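TadZ (Pseudomonas aeruginosa, PDB 4LDA) probably contributes to pilus assembly as an ATP-binding, ATP-hydrolysing protein, of which this chain is the N-terminal CheY-like receiver domain. Local coordinates at residues A[92-95]-A[96-99]. Sequence-based numbering, arbitrary orientation.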
# COMPACT_ATOMS: atom_id res chain seq x y z
N VAL A 92 -5.44 1.33 -13.20
CA VAL A 92 -4.24 2.12 -12.86
C VAL A 92 -4.66 3.58 -12.68
O VAL A 92 -4.33 4.18 -11.66
CB VAL A 92 -3.10 1.97 -13.92
CG1 VAL A 92 -1.92 2.90 -13.62
CG2 VAL A 92 -2.64 0.52 -14.03
N LEU A 93 -5.47 4.12 -13.63
CA LEU A 93 -6.01 5.47 -13.60
C LEU A 93 -6.95 5.72 -12.41
O LEU A 93 -6.82 6.76 -11.77
CB LEU A 93 -6.77 5.77 -14.88
CG LEU A 93 -5.93 6.24 -16.04
CD1 LEU A 93 -6.75 6.21 -17.33
CD2 LEU A 93 -5.32 7.62 -15.77
N ALA A 94 -7.86 4.79 -12.11
CA ALA A 94 -8.79 4.93 -10.97
C ALA A 94 -8.02 4.99 -9.66
O ALA A 94 -8.31 5.87 -8.84
CB ALA A 94 -9.78 3.77 -10.96
N ALA A 95 -7.00 4.11 -9.49
CA ALA A 95 -6.13 4.02 -8.30
C ALA A 95 -5.39 5.32 -8.06
O ALA A 95 -5.41 5.83 -6.94
CB ALA A 95 -5.14 2.87 -8.45
N MSE A 96 -4.80 5.90 -9.13
CA MSE A 96 -4.08 7.17 -9.10
C MSE A 96 -5.02 8.32 -8.72
O MSE A 96 -4.65 9.14 -7.88
CB MSE A 96 -3.39 7.48 -10.43
CG MSE A 96 -2.41 6.37 -10.91
SE MSE A 96 -0.92 5.76 -9.74
CE MSE A 96 0.29 7.30 -10.00
N ARG A 97 -6.24 8.35 -9.29
CA ARG A 97 -7.25 9.35 -8.98
C ARG A 97 -7.71 9.26 -7.52
O ARG A 97 -7.93 10.30 -6.90
CB ARG A 97 -8.47 9.23 -9.90
CG ARG A 97 -8.26 9.70 -11.34
CD ARG A 97 -9.57 9.68 -12.16
NE ARG A 97 -9.66 8.64 -13.21
CZ ARG A 97 -10.39 7.52 -13.14
NH1 ARG A 97 -11.16 7.29 -12.07
NH2 ARG A 97 -10.38 6.64 -14.14
N ALA A 98 -7.84 8.02 -6.96
CA ALA A 98 -8.23 7.76 -5.57
C ALA A 98 -7.19 8.33 -4.58
O ALA A 98 -7.56 8.71 -3.48
CB ALA A 98 -8.41 6.27 -5.34
N GLY A 99 -5.92 8.38 -5.00
CA GLY A 99 -4.82 8.91 -4.19
C GLY A 99 -3.60 8.02 -4.06
O GLY A 99 -2.66 8.39 -3.36
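The guanidinium of Arg-97 lies flat over the preceding helical turn, with one face on the backbone between Leu-93 and Ala-94. NH1 lies 3.5 Å from Ala-94 CA, which sits under the rim of the plane, as does Leu-93 O; NH2 reaches 3.8 Å from Leu-93 CB. The chain leaves with CG anti to the carbonyl carbon (chi1 -74°) and runs back along the helix before bending at chi3 (-109°), which lays the group on that surface. A long flexible arginine suits the exposed flank. One step round the helix, Met-96, a selenomethionine, brings CG to 4.4 Å from Val-92 CG1, an apolar touch, while the bends at chi2 and chi3 lead the selenium away from segment 92-95. Successive amides of Met-96, Arg-97 and Ala-98 bind the carbonyls four residues earlier, Ala-98 N at 2.9 Å from Ala-94 O. Gly-99, with positive phi (129°), is the C-prime residue of a Schellman motif: its N bonds weakly to Met-96 O (3.2 Å) and, less straight than the earlier amides, to Ala-95 O. With no CB to press on the carbonyl oxygen of Ala-98, glycine takes this shape readily. This closes helix 89-98 in the beta-alpha-beta unit between strands 79-83 and 102-104: Ala-94 packs on Leu-61 and Ala-98 on Val-68, small methyls that let it lie against helix 61-74, whereas Val-92 and buried Ala-95 meet Phe-103.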